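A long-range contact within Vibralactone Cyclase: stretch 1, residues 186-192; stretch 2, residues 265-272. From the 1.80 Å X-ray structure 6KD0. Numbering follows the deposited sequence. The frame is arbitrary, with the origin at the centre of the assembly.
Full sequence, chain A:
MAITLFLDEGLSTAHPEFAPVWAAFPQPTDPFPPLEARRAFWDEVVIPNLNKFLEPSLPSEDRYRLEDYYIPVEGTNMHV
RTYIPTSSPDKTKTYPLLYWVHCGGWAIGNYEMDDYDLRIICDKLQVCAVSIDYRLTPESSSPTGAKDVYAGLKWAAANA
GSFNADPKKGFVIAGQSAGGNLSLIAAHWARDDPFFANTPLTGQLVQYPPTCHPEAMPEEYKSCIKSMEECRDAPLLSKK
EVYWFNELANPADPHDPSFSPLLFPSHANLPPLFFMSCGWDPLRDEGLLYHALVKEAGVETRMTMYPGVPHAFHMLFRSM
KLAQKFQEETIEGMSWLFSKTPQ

Stretch 1, residues 186-192: AAHWARD
Stretch 2 265-272: PSHANLPP

A loop with no regular hydrogen-bonding pattern leaves backbone carbonyls in need of donors, and a long side chain reaching from a neighbouring helix can supply them. The contact between residues 186-192 and 265-272 of Vibralactone Cyclase is a compact example, burying 353 Å² summed over both sides. The first stretch continues a helix that begins earlier in the chain, with phi/psi near -60/-40 from Ala186 to Arg191; Ala190 N bonds to Ala186 O at 2.8 Å and Arg191 N to Ala187 O at 3.0 Å. The second stretch is irregular: Ser266 is extended (-137/136), His267 lies at -109/14, Ala268 at -75/155, Asn269 takes a positive phi (66/24), and Leu270, Pro271 and Pro272 return to extended values, near -79/163, -67/156 and -52/141. The register is set by Arg191 and Leu270, whose CA atoms are 6.6 Å apart.

Along the helix, Ala186 makes no contact. One residue on, Ala187 points its CB toward the loop and meets the C-gamma exo ring of Pro271, with Ala187 CB 4.4 Å from Pro271 CD, a loose apolar approach.

His188 leaves the helix sideways, but its ring (chi1 -72°, m; chi2 76°) brings its end to the loop. There His188 NE2 and His267 ND1 share a hydrogen bond of 2.8 Å, in which either nitrogen could be the donor. His267 starts away from the helix, and chi1 of -58° (m) with chi2 of -63° returns its ring to this meeting. The two rings touch rim to rim, centroids 5.0 Å apart and planes at 79°, so the bond lies near both ring planes, with neither ring over the face of the other. Leu270 (chi1 -66°, m; chi2 173°, t) uses one face of His188: its CD2 lies 3.8 Å from the centroid of the His188 ring, only 4° off the normal, a CH-pi contact.

Trp189 and Ala190 are out of reach, and the next helical residue to touch the loop is Arg191. Its CA-to-CB bond points toward the loop, and its t, t, p chain (174°, -163°, 61°, with chi4 -164°) passes Asn269, with Arg191 CD 3.6 Å from Asn269 O. At the guanidinium, Arg191 NH1 donates to Ser266 O at 2.9 Å and to Ala268 O at 2.7 Å, while Arg191 NH2 adds a longer bond to Ser266 O at 3.3 Å. Both acceptors lie near the guanidinium plane, where the N-H bonds point. Within the loop, Ala268 N donates to Ser266 OG (chi1 170°, t) at 3.1 Å. Water 1 extends the network, accepting from Ser266 N at 3.0 Å and, weakly, from Arg191 NH2 at 3.0 Å.

Asp192 (chi1 -62°, m) does not touch the loop but pairs with the arginine that does: Arg191 NE forms a salt bridge with Asp192 OD1 at 3.0 Å, and Arg191 NH2 donates to Asp192 OD2 at 3.2 Å.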

# COMPACT_ATOMS: atom_id res chain seq x y z
N ALA A 186 -4.71 -1.65 -10.09
CA ALA A 186 -4.03 -2.71 -10.83
C ALA A 186 -4.76 -4.03 -10.71
O ALA A 186 -4.80 -4.81 -11.66
CB ALA A 186 -2.58 -2.86 -10.34
N ALA A 187 -5.33 -4.32 -9.54
CA ALA A 187 -6.02 -5.60 -9.35
C ALA A 187 -7.28 -5.69 -10.22
O ALA A 187 -7.58 -6.76 -10.79
CB ALA A 187 -6.36 -5.79 -7.88
N HIS A 188 -8.03 -4.58 -10.35
CA HIS A 188 -9.17 -4.62 -11.28
C HIS A 188 -8.70 -4.84 -12.72
O HIS A 188 -9.24 -5.70 -13.45
CB HIS A 188 -9.98 -3.34 -11.20
CG HIS A 188 -10.77 -3.21 -9.94
ND1 HIS A 188 -10.20 -2.87 -8.74
CD2 HIS A 188 -12.10 -3.38 -9.69
CE1 HIS A 188 -11.13 -2.82 -7.80
NE2 HIS A 188 -12.29 -3.13 -8.36
N TRP A 189 -7.72 -4.04 -13.14
CA TRP A 189 -7.17 -4.18 -14.49
C TRP A 189 -6.71 -5.61 -14.77
O TRP A 189 -6.99 -6.17 -15.83
CB TRP A 189 -6.02 -3.21 -14.69
CG TRP A 189 -6.44 -1.79 -14.83
CD1 TRP A 189 -7.71 -1.32 -15.03
CD2 TRP A 189 -5.58 -0.65 -14.81
NE1 TRP A 189 -7.69 0.05 -15.12
CE2 TRP A 189 -6.40 0.48 -15.00
CE3 TRP A 189 -4.21 -0.48 -14.66
CZ2 TRP A 189 -5.87 1.78 -15.06
CZ3 TRP A 189 -3.69 0.80 -14.70
CH2 TRP A 189 -4.52 1.92 -14.89
N ALA A 190 -6.02 -6.22 -13.81
CA ALA A 190 -5.46 -7.55 -14.01
C ALA A 190 -6.56 -8.59 -14.08
O ALA A 190 -6.46 -9.56 -14.85
CB ALA A 190 -4.48 -7.88 -12.87
N ARG A 191 -7.63 -8.41 -13.29
CA ARG A 191 -8.76 -9.31 -13.38
C ARG A 191 -9.29 -9.35 -14.80
O ARG A 191 -9.57 -10.42 -15.34
CB ARG A 191 -9.87 -8.87 -12.42
CG ARG A 191 -11.14 -9.69 -12.55
CD ARG A 191 -12.31 -8.97 -11.91
NE ARG A 191 -12.53 -7.68 -12.57
CZ ARG A 191 -13.26 -6.69 -12.06
NH1 ARG A 191 -13.86 -6.83 -10.88
NH2 ARG A 191 -13.39 -5.56 -12.74
N ASP A 192 -9.36 -8.19 -15.44
CA ASP A 192 -9.97 -8.16 -16.77
C ASP A 192 -8.99 -8.44 -17.91
O ASP A 192 -9.43 -8.62 -19.06
CB ASP A 192 -10.65 -6.82 -16.97
CG ASP A 192 -11.76 -6.61 -15.96
OD1 ASP A 192 -12.35 -7.64 -15.52
OD2 ASP A 192 -12.02 -5.44 -15.59
N PRO A 265 -16.90 -0.43 -12.35
CA PRO A 265 -18.27 -0.95 -12.46
C PRO A 265 -18.50 -2.23 -11.68
O PRO A 265 -19.61 -2.46 -11.18
CB PRO A 265 -18.43 -1.19 -13.97
CG PRO A 265 -17.44 -0.25 -14.60
CD PRO A 265 -16.29 -0.16 -13.66
N SER A 266 -17.50 -3.08 -11.55
CA SER A 266 -17.66 -4.33 -10.84
C SER A 266 -16.47 -4.59 -9.93
O SER A 266 -15.31 -4.41 -10.32
CB SER A 266 -17.81 -5.49 -11.81
OG SER A 266 -17.74 -6.71 -11.10
N HIS A 267 -16.77 -5.02 -8.70
CA HIS A 267 -15.75 -5.48 -7.76
C HIS A 267 -15.80 -6.98 -7.55
O HIS A 267 -15.19 -7.48 -6.60
CB HIS A 267 -15.89 -4.76 -6.41
CG HIS A 267 -15.79 -3.27 -6.51
ND1 HIS A 267 -14.65 -2.63 -6.94
CD2 HIS A 267 -16.70 -2.30 -6.24
CE1 HIS A 267 -14.86 -1.33 -6.94
NE2 HIS A 267 -16.09 -1.10 -6.52
N ALA A 268 -16.52 -7.71 -8.40
CA ALA A 268 -16.55 -9.16 -8.27
C ALA A 268 -15.25 -9.76 -8.78
O ALA A 268 -14.54 -9.15 -9.60
CB ALA A 268 -17.73 -9.76 -9.05
N ASN A 269 -14.92 -10.94 -8.27
CA ASN A 269 -13.84 -11.76 -8.80
C ASN A 269 -12.47 -11.11 -8.61
O ASN A 269 -11.52 -11.40 -9.34
CB ASN A 269 -14.09 -12.09 -10.28
CG ASN A 269 -13.27 -13.27 -10.77
OD1 ASN A 269 -12.90 -14.15 -9.98
ND2 ASN A 269 -12.96 -13.30 -12.07
N LEU A 270 -12.35 -10.21 -7.61
CA LEU A 270 -11.07 -9.68 -7.19
C LEU A 270 -10.37 -10.70 -6.30
O LEU A 270 -11.01 -11.63 -5.80
CB LEU A 270 -11.27 -8.37 -6.43
CG LEU A 270 -11.83 -7.21 -7.26
CD1 LEU A 270 -12.14 -6.03 -6.36
CD2 LEU A 270 -10.84 -6.81 -8.33
N PRO A 271 -9.06 -10.55 -6.08
CA PRO A 271 -8.36 -11.48 -5.18
C PRO A 271 -8.84 -11.30 -3.75
O PRO A 271 -9.36 -10.24 -3.38
CB PRO A 271 -6.88 -11.09 -5.32
CG PRO A 271 -6.80 -10.21 -6.53
CD PRO A 271 -8.15 -9.59 -6.72
N PRO A 272 -8.70 -12.34 -2.92
CA PRO A 272 -8.99 -12.18 -1.50
C PRO A 272 -8.23 -10.99 -0.95
O PRO A 272 -7.09 -10.73 -1.34
CB PRO A 272 -8.51 -13.50 -0.88
CG PRO A 272 -8.40 -14.47 -2.02
CD PRO A 272 -8.20 -13.68 -3.28
O HOH W 1 -15.34 -3.43 -13.63